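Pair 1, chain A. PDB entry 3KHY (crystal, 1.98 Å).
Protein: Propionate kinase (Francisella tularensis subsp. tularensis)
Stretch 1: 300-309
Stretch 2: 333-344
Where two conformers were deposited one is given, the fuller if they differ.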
# COMPACT_ATOMS: atom_id res chain seq x y z
N VAL A 300 7.49 3.70 8.19
CA VAL A 300 8.06 2.52 8.85
C VAL A 300 7.21 2.14 10.06
O VAL A 300 6.89 0.96 10.27
CB VAL A 300 9.52 2.74 9.33
CG1 VAL A 300 10.02 1.51 10.13
CG2 VAL A 300 10.45 3.05 8.15
N ALA A 301 6.85 3.13 10.88
CA ALA A 301 6.03 2.87 12.05
C ALA A 301 4.67 2.26 11.69
O ALA A 301 4.21 1.34 12.37
CB ALA A 301 5.84 4.13 12.89
N LYS A 302 4.04 2.74 10.61
CA LYS A 302 2.78 2.16 10.16
C LYS A 302 2.88 0.68 9.76
O LYS A 302 1.98 -0.11 10.06
CB LYS A 302 2.15 2.98 9.02
CG LYS A 302 1.36 4.18 9.53
CD LYS A 302 0.78 5.02 8.42
CE LYS A 302 -0.32 4.28 7.68
NZ LYS A 302 -0.85 5.17 6.61
N PHE A 303 3.97 0.31 9.09
CA PHE A 303 4.20 -1.08 8.72
C PHE A 303 4.46 -1.94 9.96
O PHE A 303 3.94 -3.04 10.08
CB PHE A 303 5.35 -1.22 7.71
CG PHE A 303 4.92 -1.15 6.27
CD1 PHE A 303 4.59 -2.31 5.56
CD2 PHE A 303 4.80 0.07 5.62
CE1 PHE A 303 4.17 -2.24 4.24
CE2 PHE A 303 4.40 0.14 4.30
CZ PHE A 303 4.08 -1.02 3.61
N VAL A 304 5.28 -1.45 10.88
CA VAL A 304 5.53 -2.16 12.11
C VAL A 304 4.20 -2.44 12.80
O VAL A 304 3.91 -3.57 13.17
CB VAL A 304 6.40 -1.35 13.08
CG1 VAL A 304 6.44 -2.03 14.44
CG2 VAL A 304 7.81 -1.19 12.50
N ALA A 305 3.40 -1.39 12.97
CA ALA A 305 2.08 -1.54 13.60
C ALA A 305 1.21 -2.57 12.89
O ALA A 305 0.54 -3.40 13.53
CB ALA A 305 1.36 -0.19 13.67
N SER A 306 1.22 -2.53 11.56
CA SER A 306 0.37 -3.43 10.78
C SER A 306 0.82 -4.88 10.94
O SER A 306 -0.00 -5.80 10.90
CB SER A 306 0.36 -3.06 9.29
OG SER A 306 1.41 -3.68 8.57
N TYR A 307 2.12 -5.08 11.12
CA TYR A 307 2.66 -6.44 11.31
C TYR A 307 2.45 -7.02 12.71
O TYR A 307 2.66 -8.22 12.93
CB TYR A 307 4.14 -6.48 10.94
CG TYR A 307 4.42 -6.33 9.45
CD1 TYR A 307 3.38 -6.19 8.53
CD2 TYR A 307 5.72 -6.32 8.97
CE1 TYR A 307 3.64 -6.04 7.15
CE2 TYR A 307 6.00 -6.17 7.62
CZ TYR A 307 4.96 -6.03 6.71
OH TYR A 307 5.27 -5.89 5.37
N MSE A 308 2.04 -6.19 13.66
CA MSE A 308 1.75 -6.70 15.00
C MSE A 308 0.67 -7.80 14.97
O MSE A 308 0.63 -8.66 15.85
CB MSE A 308 1.33 -5.57 15.94
CG MSE A 308 2.41 -4.52 16.15
SE MSE A 308 4.06 -5.29 16.91
CE MSE A 308 3.45 -5.44 18.78
N ILE A 309 -0.19 -7.80 13.95
CA ILE A 309 -1.23 -8.84 13.86
C ILE A 309 -0.69 -10.26 13.86
O ILE A 309 -1.40 -11.19 14.26
CB ILE A 309 -2.13 -8.72 12.61
CG1 ILE A 309 -1.29 -8.87 11.34
CG2 ILE A 309 -2.92 -7.43 12.62
CD1 ILE A 309 -2.15 -9.08 10.08
N ASN A 333 13.26 8.42 16.07
CA ASN A 333 12.07 9.02 15.51
C ASN A 333 11.03 7.94 15.26
O ASN A 333 9.86 8.08 15.64
CB ASN A 333 12.42 9.76 14.22
CG ASN A 333 11.25 10.57 13.68
OD1 ASN A 333 10.13 10.06 13.54
ND2 ASN A 333 11.50 11.83 13.36
N ILE A 334 11.45 6.83 14.66
CA ILE A 334 10.52 5.73 14.40
C ILE A 334 9.90 5.18 15.70
O ILE A 334 8.70 4.96 15.78
CB ILE A 334 11.21 4.62 13.61
CG1 ILE A 334 11.52 5.13 12.19
CG2 ILE A 334 10.34 3.37 13.55
CD1 ILE A 334 12.47 4.23 11.41
N ILE A 335 10.72 4.96 16.72
CA ILE A 335 10.21 4.41 17.98
C ILE A 335 9.29 5.41 18.67
O ILE A 335 8.27 5.05 19.29
CB ILE A 335 11.38 3.97 18.89
CG1 ILE A 335 12.15 2.84 18.22
CG2 ILE A 335 10.88 3.57 20.28
CD1 ILE A 335 11.30 1.63 17.85
N SER A 336 9.64 6.69 18.57
CA SER A 336 8.77 7.75 19.06
C SER A 336 7.35 7.59 18.51
O SER A 336 6.36 7.74 19.24
CB SER A 336 9.33 9.11 18.64
OG SER A 336 8.56 10.16 19.19
N LYS A 337 7.25 7.28 17.23
CA LYS A 337 5.93 7.17 16.60
C LYS A 337 5.20 5.88 16.99
O LYS A 337 4.02 5.73 16.72
CB LYS A 337 6.06 7.31 15.08
CG LYS A 337 6.39 8.76 14.68
CD LYS A 337 6.68 8.93 13.20
CE LYS A 337 6.65 10.42 12.81
NZ LYS A 337 7.54 11.28 13.66
N LEU A 338 5.92 4.96 17.63
CA LEU A 338 5.36 3.68 18.05
C LEU A 338 5.04 3.67 19.55
O LEU A 338 4.78 2.63 20.13
CB LEU A 338 6.32 2.54 17.72
CG LEU A 338 6.38 2.21 16.22
CD1 LEU A 338 7.64 1.40 15.88
CD2 LEU A 338 5.12 1.48 15.74
N ALA A 339 5.02 4.85 20.16
CA ALA A 339 4.77 4.96 21.60
C ALA A 339 3.48 4.27 22.04
O ALA A 339 3.45 3.59 23.06
CB ALA A 339 4.77 6.43 22.03
N ASN A 340 2.40 4.42 21.27
CA ASN A 340 1.11 3.85 21.69
C ASN A 340 1.07 2.33 21.60
O ASN A 340 0.11 1.70 22.07
CB ASN A 340 -0.05 4.47 20.91
CG ASN A 340 -0.22 5.95 21.19
OD1 ASN A 340 -0.08 6.39 22.33
ND2 ASN A 340 -0.55 6.72 20.15
N LEU A 341 2.10 1.74 21.00
CA LEU A 341 2.15 0.29 20.86
C LEU A 341 3.14 -0.37 21.83
O LEU A 341 3.50 -1.53 21.65
CB LEU A 341 2.53 -0.10 19.43
CG LEU A 341 1.42 -0.19 18.38
CD1 LEU A 341 0.71 1.13 18.24
CD2 LEU A 341 2.00 -0.62 17.04
N GLY A 342 3.59 0.37 22.84
CA GLY A 342 4.46 -0.22 23.84
C GLY A 342 5.92 -0.35 23.44
O GLY A 342 6.60 -1.27 23.90
N PHE A 343 6.40 0.55 22.59
CA PHE A 343 7.83 0.65 22.26
C PHE A 343 8.41 1.90 22.89
O PHE A 343 7.82 2.99 22.81
CB PHE A 343 8.05 0.74 20.73
CG PHE A 343 7.65 -0.51 19.98
CD1 PHE A 343 6.35 -0.68 19.53
CD2 PHE A 343 8.58 -1.51 19.72
CE1 PHE A 343 5.98 -1.83 18.83
CE2 PHE A 343 8.22 -2.66 19.03
CZ PHE A 343 6.91 -2.82 18.58
N MSE A 344 9.57 1.77 23.51
CA MSE A 344 10.25 2.91 24.14
C MSE A 344 11.74 2.71 24.02
O MSE A 344 12.25 1.63 24.34
CB MSE A 344 9.91 3.01 25.62
CG MSE A 344 8.42 3.15 25.90
SE MSE A 344 7.80 4.95 25.46
CE MSE A 344 9.24 5.98 26.32

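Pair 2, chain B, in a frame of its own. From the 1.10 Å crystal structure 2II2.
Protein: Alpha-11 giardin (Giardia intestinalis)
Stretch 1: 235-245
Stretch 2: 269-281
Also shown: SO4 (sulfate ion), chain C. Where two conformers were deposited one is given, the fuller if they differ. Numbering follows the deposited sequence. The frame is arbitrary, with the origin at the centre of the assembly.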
# COMPACT_ATOMS: atom_id res chain seq x y z
N ALA B 235 8.49 0.18 -4.37
CA ALA B 235 7.14 -0.31 -4.61
C ALA B 235 6.13 0.70 -4.08
O ALA B 235 5.13 0.96 -4.74
CB ALA B 235 6.92 -1.65 -3.95
N VAL B 236 6.40 1.24 -2.88
CA VAL B 236 5.51 2.23 -2.31
C VAL B 236 5.47 3.49 -3.17
O VAL B 236 4.41 4.03 -3.44
CB VAL B 236 5.93 2.55 -0.86
CG1 VAL B 236 5.08 3.70 -0.28
CG2 VAL B 236 5.81 1.33 0.02
N ALA B 237 6.65 3.95 -3.62
CA ALA B 237 6.70 5.12 -4.50
C ALA B 237 5.89 4.89 -5.77
O ALA B 237 5.16 5.78 -6.21
CB ALA B 237 8.12 5.45 -4.85
N TYR B 238 6.04 3.72 -6.41
CA TYR B 238 5.28 3.42 -7.63
C TYR B 238 3.78 3.44 -7.34
O TYR B 238 3.01 4.02 -8.11
CB TYR B 238 5.71 2.05 -8.19
CG TYR B 238 4.81 1.66 -9.33
CD1 TYR B 238 5.04 2.10 -10.62
CD2 TYR B 238 3.69 0.87 -9.11
CE1 TYR B 238 4.17 1.78 -11.64
CE2 TYR B 238 2.80 0.55 -10.10
CZ TYR B 238 3.03 0.99 -11.37
OH TYR B 238 2.12 0.67 -12.35
N ALA B 239 3.36 2.81 -6.25
CA ALA B 239 1.95 2.76 -5.90
C ALA B 239 1.42 4.18 -5.69
O ALA B 239 0.30 4.52 -6.12
CB ALA B 239 1.73 1.92 -4.68
N PHE B 240 2.21 5.03 -5.05
CA PHE B 240 1.81 6.41 -4.80
C PHE B 240 1.67 7.17 -6.11
O PHE B 240 0.69 7.91 -6.33
CB PHE B 240 2.78 7.10 -3.80
CG PHE B 240 2.19 8.35 -3.22
CD1 PHE B 240 1.34 8.27 -2.12
CD2 PHE B 240 2.44 9.58 -3.78
CE1 PHE B 240 0.73 9.39 -1.61
CE2 PHE B 240 1.86 10.73 -3.25
CZ PHE B 240 1.01 10.63 -2.15
N HIS B 241 2.64 6.97 -7.01
CA HIS B 241 2.59 7.52 -8.37
C HIS B 241 1.29 7.08 -9.08
O HIS B 241 0.56 7.89 -9.69
CB HIS B 241 3.81 7.06 -9.19
CG HIS B 241 3.84 7.62 -10.58
ND1 HIS B 241 3.88 8.98 -10.84
CD2 HIS B 241 3.84 7.02 -11.79
CE1 HIS B 241 3.90 9.18 -12.14
NE2 HIS B 241 3.87 8.01 -12.74
N SER B 242 1.00 5.78 -8.98
CA SER B 242 -0.18 5.24 -9.62
C SER B 242 -1.46 5.90 -9.11
O SER B 242 -2.44 6.04 -9.86
CB SER B 242 -0.22 3.73 -9.40
OG SER B 242 -1.30 3.17 -10.10
N ALA B 243 -1.46 6.32 -7.84
CA ALA B 243 -2.59 7.05 -7.25
C ALA B 243 -2.63 8.48 -7.78
O ALA B 243 -3.68 8.97 -8.22
CB ALA B 243 -2.48 7.06 -5.76
N VAL B 244 -1.48 9.15 -7.75
CA VAL B 244 -1.41 10.52 -8.23
C VAL B 244 -1.91 10.71 -9.68
O VAL B 244 -2.61 11.68 -9.97
CB VAL B 244 0.06 11.05 -8.02
CG1 VAL B 244 0.32 12.33 -8.75
CG2 VAL B 244 0.37 11.20 -6.54
N GLU B 245 -1.52 9.77 -10.54
CA GLU B 245 -1.88 9.85 -11.95
C GLU B 245 -3.28 9.32 -12.25
O GLU B 245 -3.73 9.42 -13.38
CB GLU B 245 -0.86 9.09 -12.81
CG GLU B 245 0.53 9.69 -12.82
CD GLU B 245 1.33 9.25 -14.04
OE1 GLU B 245 1.31 8.03 -14.35
OE2 GLU B 245 1.99 10.10 -14.67
N PHE B 269 11.30 6.48 3.15
CA PHE B 269 12.08 6.99 2.02
C PHE B 269 11.46 6.77 0.66
O PHE B 269 12.16 6.88 -0.34
CB PHE B 269 13.52 6.48 2.05
CG PHE B 269 14.28 6.90 3.27
CD1 PHE B 269 14.84 5.96 4.11
CD2 PHE B 269 14.43 8.26 3.58
CE1 PHE B 269 15.55 6.36 5.25
CE2 PHE B 269 15.15 8.65 4.70
CZ PHE B 269 15.68 7.70 5.55
N ALA B 270 10.16 6.49 0.62
CA ALA B 270 9.50 6.41 -0.69
C ALA B 270 9.80 7.64 -1.56
O ALA B 270 9.88 7.52 -2.77
CB ALA B 270 7.99 6.26 -0.55
N TRP B 271 9.94 8.81 -0.95
CA TRP B 271 10.21 10.05 -1.72
C TRP B 271 11.50 9.98 -2.53
O TRP B 271 11.62 10.63 -3.56
CB TRP B 271 10.21 11.29 -0.80
CG TRP B 271 11.12 11.23 0.36
CD1 TRP B 271 10.78 10.93 1.65
CD2 TRP B 271 12.49 11.60 0.37
NE1 TRP B 271 11.88 11.04 2.45
CE2 TRP B 271 12.96 11.44 1.69
CE3 TRP B 271 13.40 12.01 -0.62
CZ2 TRP B 271 14.30 11.71 2.07
CZ3 TRP B 271 14.71 12.27 -0.26
CH2 TRP B 271 15.15 12.10 1.07
N VAL B 272 12.46 9.20 -2.06
CA VAL B 272 13.73 9.00 -2.80
C VAL B 272 13.44 8.40 -4.17
O VAL B 272 13.94 8.86 -5.19
CB VAL B 272 14.70 8.06 -2.01
CG1 VAL B 272 15.95 7.74 -2.83
CG2 VAL B 272 15.10 8.67 -0.66
N HIS B 273 12.65 7.33 -4.16
CA HIS B 273 12.32 6.63 -5.38
C HIS B 273 11.29 7.35 -6.20
O HIS B 273 11.21 7.14 -7.41
CB HIS B 273 11.81 5.24 -5.07
CG HIS B 273 12.79 4.43 -4.33
ND1 HIS B 273 13.87 3.84 -4.94
CD2 HIS B 273 12.88 4.12 -3.02
CE1 HIS B 273 14.57 3.18 -4.04
NE2 HIS B 273 13.99 3.32 -2.87
N TYR B 274 10.46 8.15 -5.55
CA TYR B 274 9.44 8.88 -6.28
C TYR B 274 10.06 9.90 -7.24
O TYR B 274 9.44 10.29 -8.24
CB TYR B 274 8.46 9.55 -5.31
CG TYR B 274 7.29 10.21 -6.01
CD1 TYR B 274 6.08 9.54 -6.21
CD2 TYR B 274 7.39 11.52 -6.54
CE1 TYR B 274 5.03 10.17 -6.88
CE2 TYR B 274 6.35 12.13 -7.21
CZ TYR B 274 5.17 11.44 -7.38
OH TYR B 274 4.13 12.01 -8.04
N ALA B 275 11.28 10.33 -6.93
CA ALA B 275 11.96 11.38 -7.69
C ALA B 275 12.05 11.09 -9.21
O ALA B 275 12.11 12.05 -10.02
CB ALA B 275 13.34 11.66 -7.09
N CYS B 276 11.98 9.81 -9.58
CA CYS B 276 11.81 9.30 -10.96
C CYS B 276 10.74 10.15 -11.68
O CYS B 276 10.90 10.59 -12.83
CB CYS B 276 11.38 7.78 -10.93
SG CYS B 276 11.05 7.03 -12.51
N TRP B 277 9.65 10.40 -10.96
CA TRP B 277 8.41 10.95 -11.53
C TRP B 277 8.20 12.42 -11.22
O TRP B 277 7.50 13.14 -11.92
CB TRP B 277 7.23 10.12 -11.03
CG TRP B 277 7.29 8.71 -11.52
CD1 TRP B 277 7.18 8.31 -12.81
CD2 TRP B 277 7.50 7.52 -10.74
NE1 TRP B 277 7.30 6.95 -12.90
CE2 TRP B 277 7.49 6.44 -11.64
CE3 TRP B 277 7.69 7.27 -9.37
CZ2 TRP B 277 7.68 5.12 -11.23
CZ3 TRP B 277 7.87 5.97 -8.96
CH2 TRP B 277 7.86 4.90 -9.88
N GLY B 278 8.80 12.87 -10.14
CA GLY B 278 8.67 14.24 -9.72
C GLY B 278 9.13 14.35 -8.30
O GLY B 278 9.66 13.39 -7.72
N VAL B 279 8.96 15.54 -7.75
CA VAL B 279 9.27 15.77 -6.37
C VAL B 279 8.01 15.39 -5.59
O VAL B 279 6.95 16.00 -5.79
CB VAL B 279 9.67 17.24 -6.11
CG1 VAL B 279 9.99 17.44 -4.65
CG2 VAL B 279 10.90 17.64 -6.96
N MET B 280 8.10 14.38 -4.72
CA MET B 280 6.90 13.89 -4.05
C MET B 280 6.17 14.99 -3.30
O MET B 280 4.95 15.08 -3.37
CB MET B 280 7.24 12.72 -3.12
CG MET B 280 6.03 11.95 -2.64
SD MET B 280 6.57 10.48 -1.72
CE MET B 280 5.03 10.04 -0.91
N ARG B 281 6.90 15.81 -2.55
CA ARG B 281 6.28 16.91 -1.84
C ARG B 281 5.52 17.83 -2.79
O ARG B 281 4.38 18.20 -2.52
CB ARG B 281 7.34 17.70 -1.06
CG ARG B 281 6.82 18.99 -0.43
CD ARG B 281 7.92 19.82 0.25
NE ARG B 281 8.49 19.13 1.41
CZ ARG B 281 9.79 18.90 1.59
NH1 ARG B 281 10.69 19.31 0.69
NH2 ARG B 281 10.19 18.28 2.68
S SO4 C . 6.04 6.39 -15.95
O1 SO4 C . 5.34 6.08 -17.19
O2 SO4 C . 6.25 7.83 -15.87
O3 SO4 C . 5.24 5.94 -14.81
O4 SO4 C . 7.34 5.71 -15.93

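A backbone arrangement fixes where side chains must meet, but not which side chains meet there. Pair 1, from a propionate kinase, and pair 2, from alpha-11 giardin, illustrate the point. In each, a helix is crossed by a second helical segment whose chain then turns through a glycine. The N-to-C directions of the two axes differ by 49° in pair 1 and 65° in pair 2, with closest approaches of 9.2 and 7.9 Å. Even so, the N, CA and C atoms of 14 central residues superpose with an RMSD of 0.8 Å.

The common anchor is an alanine on the first helix, Ala A301 matching Ala B237. Both point toward the other stretch, and a side chain of one carbon lets the backbones come close: the CA atoms of Ala A301 and Ile A334 are 5.8 Å apart, those of Ala B237 and Ala B270 4.9 Å. In pair 1 the methyl CB of Ala A301 lies 3.9 Å from CB of Lys A337, whose end leads away to a hydrogen bond from NZ to OD1 of Asn A333 (2.9 Å). At the matching position in pair 2, CB of His B273 lies 3.7 Å from CB of Ala B237, which also rests 3.4 Å from the backbone O of Ala B270. Ile A334 and Ala B270 match as well. The longer side chain, Ile A334, meets its neighbour through CD1, 3.9 Å from CG1 of Val A300; the shorter, Ala B270, reaches the equivalent valine with CB, 3.9 Å from CG1 of Val B236.

Pair 1 fills the remaining space mainly with aliphatic groups. CD1 of Leu A338 packs 3.9 Å from CG1 of Val A304, and CD2 of Leu A341 approaches CB of the small Ala A305 to 3.5 Å. Phe A343 adds a ring, with SE of the selenomethionine Met A308 at its edge, 4.1 Å from CZ.

Pair 2 puts aromatic residues at four of these positions. Tyr B274, in the place of Leu A338, fits as a knob among Ala B237, Phe B240, His B241 and Val B244, its CE1 4.1 Å from CD2 of Phe B240. His B241 and Trp B277, matching Ala A305 and Leu A341, replace a methyl-to-leucine contact with a face-to-face stack: the histidine ring and the five-membered ring of the tryptophan have centroids 3.5 Å apart and planes only 10° from parallel. Met B280 places CE over the face of Phe B240, 3.9 Å from CD2.

Neither pair has a hydrogen bond across the stretches, so direct contact between them rests on packing. In pair 2 a sulfate, probably from the crystallisation liquor, accepts weak hydrogen bonds from both stacked residues: its O3 lies 3.2 Å from NE2 of His B241 and 3.0 Å from NE1 of Trp B277. The buried areas are 407 and 517 Å²: one framework accommodates either a largely aliphatic or a largely aromatic filling.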